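Local coordinates for protein LBCATS-a (Synthetic construct, PDB 5EY5) that probably cleaves indole-3-glycerol phosphate to indole and glyceraldehyde 3-phosphate, as the TIM-barrel alpha subunit of a tryptophan synthase complex, at residues Glu35-Leu40 against Ile249-Arg254; Leu78-Phe82 against Tyr109-Phe114; Leu153-Thr157 against Cys176-Thr180. All blocks are in the same frame, centred on the assembly; numbering follows the deposited sequence.

Contact 1 of 3, residues Glu35-Leu40 against Ile249-Arg254; sequences ELVRAL and IVEEVR
Two helical segments, Glu35-Leu40 and Ile249-Arg254, run roughly side by side in the same N-to-C sense. Their axes approach to 9.6 Å and cross at -30°. Regular alpha-helical backbone angles hold throughout, with i to i+4 hydrogen bonds such as Leu40 N to Leu36 O (2.7 Å) and Arg254 N to Val250 O (2.7 Å). The register sets Leu36 beside Val250 (CA to CA 6.1 Å) and Ala39 beside Arg254 (CA to CA 6.0 Å). Van der Waals packing of mostly apolar side chains makes the contact. Leu36, in the m,t rotamer, leaves its backbone sideways but brings CD2 inward, 4.3 Å from Ile249 CG2, 4.1 Å from Val250 CA and 4.1 Å from Val253 CB. One helical turn on, the CA-to-CB bond of the small Ala39 points toward the partner, and its CB meets Val250 CG1 at 3.7 Å. Val250 and Val253 are both t. Leu40 starts away from the partner helix, yet its m,t side chain returns CD2 to 3.9 Å from Val253 CG1. At the margin, Glu35 CB lies 4.3 Å from Val250 CG2, while the long Arg254 side chain passes NH1 within 4.1 Å of Ala39 CB. The contact illustrates how a TIM barrel closes on its outside: helix 30-42, which follows the first strand, packs against helix 249-263, the chain's last. Ile236 and Ile240 of helix 234-241 extend the apolar layer beside Leu36 and Val253, and Leu36 and Leu40 rest inward on Ile23 and Pro21 of strand 18-24, with Leu40 also touching Ile48 of strand 48-51.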
loop_
_atom_site.group_PDB
_atom_site.type_symbol
_atom_site.label_atom_id
_atom_site.label_comp_id
_atom_site.label_asym_id
_atom_site.label_seq_id
_atom_site.Cartn_x
_atom_site.Cartn_y
_atom_site.Cartn_z
ATOM N N GLU A 35 35.950 42.356 9.874
ATOM C CA GLU A 35 36.743 42.371 11.104
ATOM C C GLU A 35 37.626 41.130 11.209
ATOM O O GLU A 35 38.800 41.230 11.582
ATOM C CB GLU A 35 35.829 42.470 12.322
ATOM C CG GLU A 35 35.372 43.876 12.665
ATOM C CD GLU A 35 35.060 44.037 14.152
ATOM O OE1 GLU A 35 33.924 43.709 14.568
ATOM O OE2 GLU A 35 35.961 44.484 14.904
ATOM N N LEU A 36 37.086 39.958 10.853
ATOM C CA LEU A 36 37.843 38.709 10.960
ATOM C C LEU A 36 39.009 38.680 9.984
ATOM O O LEU A 36 40.132 38.318 10.358
ATOM C CB LEU A 36 36.922 37.506 10.735
ATOM C CG LEU A 36 35.970 37.270 11.907
ATOM C CD1 LEU A 36 34.922 36.218 11.576
ATOM C CD2 LEU A 36 36.755 36.902 13.164
ATOM N N VAL A 37 38.765 39.062 8.726
ATOM C CA VAL A 37 39.853 39.133 7.753
ATOM C C VAL A 37 40.975 40.008 8.284
ATOM O O VAL A 37 42.154 39.628 8.251
ATOM C CB VAL A 37 39.340 39.650 6.400
ATOM C CG1 VAL A 37 40.515 39.821 5.428
ATOM C CG2 VAL A 37 38.267 38.702 5.843
ATOM N N ARG A 38 40.622 41.195 8.789
ATOM C CA ARG A 38 41.642 42.108 9.289
ATOM C C ARG A 38 42.400 41.477 10.448
ATOM O O ARG A 38 43.632 41.557 10.516
ATOM C CB ARG A 38 41.005 43.436 9.702
ATOM C CG ARG A 38 40.705 44.380 8.535
ATOM C CD ARG A 38 39.746 45.481 8.936
ATOM N NE ARG A 38 39.350 46.295 7.788
ATOM C CZ ARG A 38 38.312 47.127 7.774
ATOM N NH1 ARG A 38 37.548 47.262 8.853
ATOM N NH2 ARG A 38 38.034 47.825 6.679
ATOM N N ALA A 39 41.674 40.826 11.359
ATOM C CA ALA A 39 42.311 40.090 12.442
ATOM C C ALA A 39 43.226 38.998 11.905
ATOM O O ALA A 39 44.325 38.794 12.428
ATOM C CB ALA A 39 41.250 39.492 13.367
ATOM N N LEU A 40 42.788 38.282 10.864
ATOM C CA LEU A 40 43.576 37.171 10.335
ATOM C C LEU A 40 44.902 37.662 9.779
ATOM O O LEU A 40 45.948 37.033 9.993
ATOM C CB LEU A 40 42.788 36.430 9.248
ATOM C CG LEU A 40 41.580 35.619 9.713
ATOM C CD1 LEU A 40 40.862 35.035 8.504
ATOM C CD2 LEU A 40 42.034 34.536 10.682
ATOM N N ILE A 249 34.135 37.220 19.215
ATOM C CA ILE A 249 34.528 36.228 18.220
ATOM C C ILE A 249 35.922 36.540 17.692
ATOM O O ILE A 249 36.707 35.635 17.387
ATOM C CB ILE A 249 33.486 36.195 17.081
ATOM C CG1 ILE A 249 32.106 35.808 17.623
ATOM C CG2 ILE A 249 33.922 35.235 15.998
ATOM C CD1 ILE A 249 30.953 36.478 16.901
ATOM N N VAL A 250 36.262 37.824 17.596
ATOM C CA VAL A 250 37.528 38.230 16.994
ATOM C C VAL A 250 38.707 37.771 17.845
ATOM O O VAL A 250 39.688 37.231 17.323
ATOM C CB VAL A 250 37.548 39.754 16.784
ATOM C CG1 VAL A 250 38.857 40.191 16.136
ATOM C CG2 VAL A 250 36.347 40.190 15.942
ATOM N N GLU A 251 38.628 37.978 19.164
ATOM C CA GLU A 251 39.750 37.636 20.036
ATOM C C GLU A 251 40.025 36.138 20.032
ATOM O O GLU A 251 41.187 35.720 20.005
ATOM C CB GLU A 251 39.483 38.124 21.460
ATOM N N GLU A 252 38.975 35.314 20.076
ATOM C CA GLU A 252 39.177 33.867 20.073
ATOM C C GLU A 252 39.817 33.420 18.770
ATOM O O GLU A 252 40.776 32.638 18.766
ATOM C CB GLU A 252 37.848 33.144 20.297
ATOM N N VAL A 253 39.313 33.927 17.649
ATOM C CA VAL A 253 39.911 33.596 16.359
ATOM C C VAL A 253 41.344 34.113 16.297
ATOM O O VAL A 253 42.269 33.388 15.914
ATOM C CB VAL A 253 39.047 34.150 15.208
ATOM C CG1 VAL A 253 39.831 34.173 13.925
ATOM C CG2 VAL A 253 37.793 33.311 15.041
ATOM N N ARG A 254 41.557 35.373 16.694
ATOM C CA ARG A 254 42.914 35.910 16.680
ATOM C C ARG A 254 43.848 35.083 17.556
ATOM O O ARG A 254 44.988 34.805 17.170
ATOM C CB ARG A 254 42.928 37.373 17.127
ATOM C CG ARG A 254 44.267 38.048 16.869
ATOM C CD ARG A 254 44.351 39.488 17.390
ATOM N NE ARG A 254 43.290 39.828 18.329
ATOM C CZ ARG A 254 42.308 40.683 18.063
ATOM N NH1 ARG A 254 42.262 41.294 16.885
ATOM N NH2 ARG A 254 41.382 40.942 18.983
#

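Contact 2 of 3, residues Leu78-Phe82 against Tyr109-Phe114; sequences LDKVF and YGIERF
Leu78-Phe82 is the first turn of helix 78-91, closed by Phe82 N to Leu78 O (2.9 Å). It faces Tyr109-Phe114, where one helix ends and, through Gly110, the next begins. Leu78 points across, its CD1 3.7 Å from Tyr109 CD1 and its CD2 3.9 Å from Phe114 CE1, at that ring's edge. The Leu78 and Tyr109 CA atoms are 8.3 Å apart. Asp79 (chi1 m) accepts a hydrogen bond on OD1 from Tyr109 OH at 3.1 Å. Phe82, chi1 m, sends its edge toward the face of Tyr109 (t) in an offset edge-to-face pair, centroids 5.9 Å apart and planes at 65°, and its CZ reaches Phe114 CE1 (3.6 Å). Gly110 is the N-cap of helix 111-121; at its phi/psi of 117/118 a CB would jam against the preceding carbonyl. Arg113 NH1 donates to Tyr109 O (2.8 Å). The chemistry is graded: Phe82 and Phe114 are buried, Tyr109 completes the aromatic cluster at its more open side, and its hydroxyl donates to exposed Asp79, whose OD1 lies 4.4 Å from Arg113 NH2, beyond a salt bridge.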
loop_
_atom_site.group_PDB
_atom_site.type_symbol
_atom_site.label_atom_id
_atom_site.label_comp_id
_atom_site.label_asym_id
_atom_site.label_seq_id
_atom_site.Cartn_x
_atom_site.Cartn_y
_atom_site.Cartn_z
ATOM N N LEU A 78 26.933 36.797 -3.546
ATOM C CA LEU A 78 28.204 37.042 -4.222
ATOM C C LEU A 78 28.495 38.533 -4.295
ATOM O O LEU A 78 29.570 38.991 -3.897
ATOM C CB LEU A 78 28.187 36.434 -5.622
ATOM C CG LEU A 78 28.831 35.066 -5.764
ATOM C CD1 LEU A 78 28.815 34.632 -7.218
ATOM C CD2 LEU A 78 30.257 35.129 -5.222
ATOM N N ASP A 79 27.530 39.309 -4.782
ATOM C CA ASP A 79 27.716 40.755 -4.886
ATOM C C ASP A 79 28.118 41.384 -3.557
ATOM O O ASP A 79 28.900 42.340 -3.539
ATOM C CB ASP A 79 26.437 41.417 -5.411
ATOM C CG ASP A 79 26.268 41.258 -6.916
ATOM O OD1 ASP A 79 27.277 41.380 -7.644
ATOM O OD2 ASP A 79 25.129 41.015 -7.367
ATOM N N LYS A 80 27.600 40.863 -2.439
ATOM C CA LYS A 80 27.912 41.444 -1.132
ATOM C C LYS A 80 29.327 41.086 -0.675
ATOM O O LYS A 80 29.997 41.891 -0.022
ATOM C CB LYS A 80 26.880 40.990 -0.097
ATOM C CG LYS A 80 25.547 41.737 -0.176
ATOM C CD LYS A 80 24.480 41.081 0.691
ATOM C CE LYS A 80 23.127 41.743 0.511
ATOM N NZ LYS A 80 22.030 40.961 1.157
ATOM N N VAL A 81 29.798 39.885 -0.989
ATOM C CA VAL A 81 31.171 39.547 -0.629
ATOM C C VAL A 81 32.149 40.342 -1.492
ATOM O O VAL A 81 33.185 40.814 -1.002
ATOM C CB VAL A 81 31.388 38.025 -0.732
ATOM C CG1 VAL A 81 32.747 37.614 -0.093
ATOM C CG2 VAL A 81 30.235 37.296 -0.034
ATOM N N PHE A 82 31.811 40.546 -2.774
ATOM C CA PHE A 82 32.596 41.431 -3.635
ATOM C C PHE A 82 32.730 42.829 -3.037
ATOM O O PHE A 82 33.820 43.413 -3.030
ATOM C CB PHE A 82 31.958 41.509 -5.021
ATOM C CG PHE A 82 32.277 40.337 -5.911
ATOM C CD1 PHE A 82 33.562 39.823 -5.973
ATOM C CD2 PHE A 82 31.293 39.763 -6.697
ATOM C CE1 PHE A 82 33.852 38.749 -6.798
ATOM C CE2 PHE A 82 31.585 38.690 -7.530
ATOM C CZ PHE A 82 32.854 38.181 -7.575
ATOM N N TYR A 109 25.639 33.437 -11.939
ATOM C CA TYR A 109 26.227 34.775 -11.957
ATOM C C TYR A 109 26.660 35.132 -13.366
ATOM O O TYR A 109 26.406 36.245 -13.842
ATOM C CB TYR A 109 27.427 34.882 -11.004
ATOM C CG TYR A 109 27.859 36.326 -10.734
ATOM C CD1 TYR A 109 27.395 37.013 -9.611
ATOM C CD2 TYR A 109 28.715 37.001 -11.602
ATOM C CE1 TYR A 109 27.776 38.325 -9.342
ATOM C CE2 TYR A 109 29.108 38.319 -11.342
ATOM C CZ TYR A 109 28.634 38.972 -10.207
ATOM O OH TYR A 109 28.982 40.284 -9.948
ATOM N N GLY A 110 27.278 34.178 -14.061
ATOM C CA GLY A 110 27.806 34.391 -15.392
ATOM C C GLY A 110 29.300 34.189 -15.283
ATOM O O GLY A 110 29.953 34.908 -14.525
ATOM N N ILE A 111 29.845 33.203 -15.998
ATOM C CA ILE A 111 31.218 32.764 -15.739
ATOM C C ILE A 111 32.201 33.906 -15.976
ATOM O O ILE A 111 32.987 34.276 -15.091
ATOM C CB ILE A 111 31.564 31.545 -16.613
ATOM C CG1 ILE A 111 30.759 30.322 -16.168
ATOM C CG2 ILE A 111 33.034 31.257 -16.557
ATOM C CD1 ILE A 111 30.950 29.123 -17.073
ATOM N N GLU A 112 32.184 34.465 -17.185
ATOM C CA GLU A 112 33.112 35.543 -17.502
ATOM C C GLU A 112 32.805 36.779 -16.668
ATOM O O GLU A 112 33.719 37.460 -16.188
ATOM C CB GLU A 112 33.056 35.857 -18.997
ATOM C CG GLU A 112 31.643 35.976 -19.554
ATOM C CD GLU A 112 31.199 37.419 -19.737
ATOM O OE1 GLU A 112 30.016 37.643 -20.078
ATOM O OE2 GLU A 112 32.033 38.330 -19.544
ATOM N N ARG A 113 31.520 37.065 -16.458
ATOM C CA ARG A 113 31.154 38.194 -15.618
ATOM C C ARG A 113 31.673 38.017 -14.199
ATOM O O ARG A 113 32.005 39.003 -13.523
ATOM C CB ARG A 113 29.637 38.368 -15.631
ATOM C CG ARG A 113 29.116 39.339 -14.618
ATOM C CD ARG A 113 27.603 39.456 -14.712
ATOM N NE ARG A 113 27.093 40.319 -13.659
ATOM C CZ ARG A 113 26.267 39.927 -12.699
ATOM N NH1 ARG A 113 25.828 38.678 -12.659
ATOM N NH2 ARG A 113 25.877 40.793 -11.775
ATOM N N PHE A 114 31.756 36.771 -13.733
ATOM C CA PHE A 114 32.208 36.506 -12.372
ATOM C C PHE A 114 33.716 36.688 -12.244
ATOM O O PHE A 114 34.197 37.330 -11.303
ATOM C CB PHE A 114 31.806 35.093 -11.949
ATOM C CG PHE A 114 32.451 34.652 -10.676
ATOM C CD1 PHE A 114 31.976 35.091 -9.459
ATOM C CD2 PHE A 114 33.549 33.831 -10.696
ATOM C CE1 PHE A 114 32.575 34.695 -8.287
ATOM C CE2 PHE A 114 34.165 33.442 -9.513
ATOM C CZ PHE A 114 33.669 33.870 -8.318
#

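Contact 3 of 3, residues Leu153-Thr157 against Cys176-Thr180; sequences LVAPT and CVSVT
The hydrogen bond from Val177 N to Val154 O, 2.8 Å long with a nearly straight 166° angle at the hydrogen, is the strongest link between Leu153-Thr157 and Cys176-Thr180. A water spans the same opening, donating to Val154 O (3.2 Å) and to Val177 O (3.0 Å). Farther along, Thr157 OG1 and Thr180 OG1 share a weak hydrogen bond of 3.4 Å, with Thr157 in the p rotamer and Thr180 in m. The Val177-Val154 bond, with the backbone bond between Val154 and Tyr175, makes the parallel beta bridge of Val154 with Cys176 (CA to CA 5.0 Å); the threonine pair lies in the loops past it. The first segment leaves its strand after Val154, the second after Val177, and end to end the two run 46° apart. The CA atoms of Ala155 and Val177 are still only 4.9 Å apart, and those of Pro156 and Thr180 6.2 Å. These are the C-terminal ends of the two strands of a beta-alpha-beta unit, strand 149-154, helix 160-169, strand 174-177, at the mouth of the barrel where TIM-barrel enzymes place their active sites. Val179 lies beside Phe212 and Arg186, which line the pocket of bound sn-glycerol-3-phosphate, and the LBCA-b chain packs on Ala155, Thr157, Val177 and Thr180. Val154 and Cys176 share one face of the sheet, on which Val154 meets Ile163 and Ile166 of the crossover helix. Val177 (t) instead points toward the neighbouring segment, its CG2 3.8 Å from Leu153 CB and its CB 4.2 Å from Ala155 CA. Pro156, turned toward the second loop, brings CD to 3.1 Å from Val177 O and 3.6 Å from Thr180 OG1.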
loop_
_atom_site.group_PDB
_atom_site.type_symbol
_atom_site.label_atom_id
_atom_site.label_comp_id
_atom_site.label_asym_id
_atom_site.label_seq_id
_atom_site.Cartn_x
_atom_site.Cartn_y
_atom_site.Cartn_z
ATOM N N LEU A 153 41.941 20.778 -6.497
ATOM C CA LEU A 153 42.199 19.828 -5.414
ATOM C C LEU A 153 42.725 18.501 -5.945
ATOM O O LEU A 153 42.313 18.026 -7.012
ATOM C CB LEU A 153 40.934 19.551 -4.600
ATOM C CG LEU A 153 40.474 20.603 -3.597
ATOM C CD1 LEU A 153 40.540 21.970 -4.236
ATOM C CD2 LEU A 153 39.037 20.295 -3.116
ATOM N N VAL A 154 43.627 17.898 -5.180
ATOM C CA VAL A 154 44.143 16.565 -5.451
ATOM C C VAL A 154 43.895 15.730 -4.209
ATOM O O VAL A 154 44.235 16.148 -3.093
ATOM C CB VAL A 154 45.636 16.586 -5.815
ATOM C CG1 VAL A 154 46.137 15.155 -6.062
ATOM C CG2 VAL A 154 45.853 17.443 -7.044
ATOM N N ALA A 155 43.297 14.600 -4.392
ATOM C CA ALA A 155 42.903 13.756 -3.281
ATOM C C ALA A 155 43.812 12.545 -3.175
ATOM O O ALA A 155 44.450 12.137 -4.152
ATOM C CB ALA A 155 41.450 13.302 -3.451
ATOM N N PRO A 156 43.892 11.940 -1.991
ATOM C CA PRO A 156 44.776 10.777 -1.828
ATOM C C PRO A 156 44.464 9.643 -2.789
ATOM O O PRO A 156 45.344 8.818 -3.046
ATOM C CB PRO A 156 44.543 10.360 -0.369
ATOM C CG PRO A 156 44.008 11.614 0.306
ATOM C CD PRO A 156 43.175 12.284 -0.751
ATOM N N THR A 157 43.250 9.574 -3.329
ATOM C CA THR A 157 42.877 8.530 -4.272
ATOM C C THR A 157 43.006 8.973 -5.720
ATOM O O THR A 157 42.663 8.201 -6.624
ATOM C CB THR A 157 41.442 8.059 -4.005
ATOM O OG1 THR A 157 40.572 9.198 -3.911
ATOM C CG2 THR A 157 41.386 7.274 -2.705
ATOM N N CYS A 176 46.074 20.100 -1.723
ATOM C CA CYS A 176 46.206 18.671 -1.436
ATOM C C CYS A 176 45.219 18.319 -0.327
ATOM O O CYS A 176 45.324 18.823 0.797
ATOM C CB CYS A 176 47.657 18.340 -1.064
ATOM S SG CYS A 176 48.038 16.660 -0.509
ATOM N N VAL A 177 44.229 17.492 -0.655
ATOM C CA VAL A 177 43.211 17.084 0.309
ATOM C C VAL A 177 43.777 15.969 1.175
ATOM O O VAL A 177 44.118 14.889 0.677
ATOM C CB VAL A 177 41.931 16.633 -0.401
ATOM C CG1 VAL A 177 40.839 16.322 0.609
ATOM C CG2 VAL A 177 41.502 17.685 -1.384
ATOM N N SER A 178 43.901 16.231 2.472
ATOM C CA SER A 178 44.580 15.279 3.336
ATOM C C SER A 178 43.802 13.978 3.497
ATOM O O SER A 178 44.403 12.952 3.834
ATOM C CB SER A 178 44.838 15.896 4.709
ATOM O OG SER A 178 43.622 16.012 5.426
ATOM N N VAL A 179 42.494 13.987 3.258
ATOM C CA VAL A 179 41.647 12.833 3.540
ATOM C C VAL A 179 40.636 12.666 2.418
ATOM O O VAL A 179 40.074 13.649 1.920
ATOM C CB VAL A 179 40.913 12.984 4.886
ATOM C CG1 VAL A 179 40.134 14.300 4.904
ATOM C CG2 VAL A 179 39.978 11.804 5.111
ATOM N N THR A 180 40.372 11.431 2.053
ATOM C CA THR A 180 39.311 11.156 1.131
ATOM C C THR A 180 38.019 11.257 1.926
ATOM O O THR A 180 37.607 10.338 2.610
ATOM C CB THR A 180 39.475 9.791 0.448
ATOM O OG1 THR A 180 40.441 9.896 -0.599
ATOM C CG2 THR A 180 38.158 9.306 -0.148
HETATM O O HOH W 1 46.026 14.033 -1.488
#

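In the fold
The three contacts sample different layers and sides of one barrel and use no helix or strand in common. Contact 1 is buried, a helix-helix interface of the outer layer without a polar bond between its segments, held by packing of mainly apolar side chains; the other two are nested within its chain loop. Contact 2, partly buried, also joins elements of that outer layer, but mixes aromatic packing with a polar edge. Contact 3, also partly buried, belongs to the sheet and its loops, and adds a main-chain hydrogen bond and a bridging water to its packing; the partner chain reaches only this one. It lies opposite contact 1 across the chain's centre, their own centres 28 Å apart.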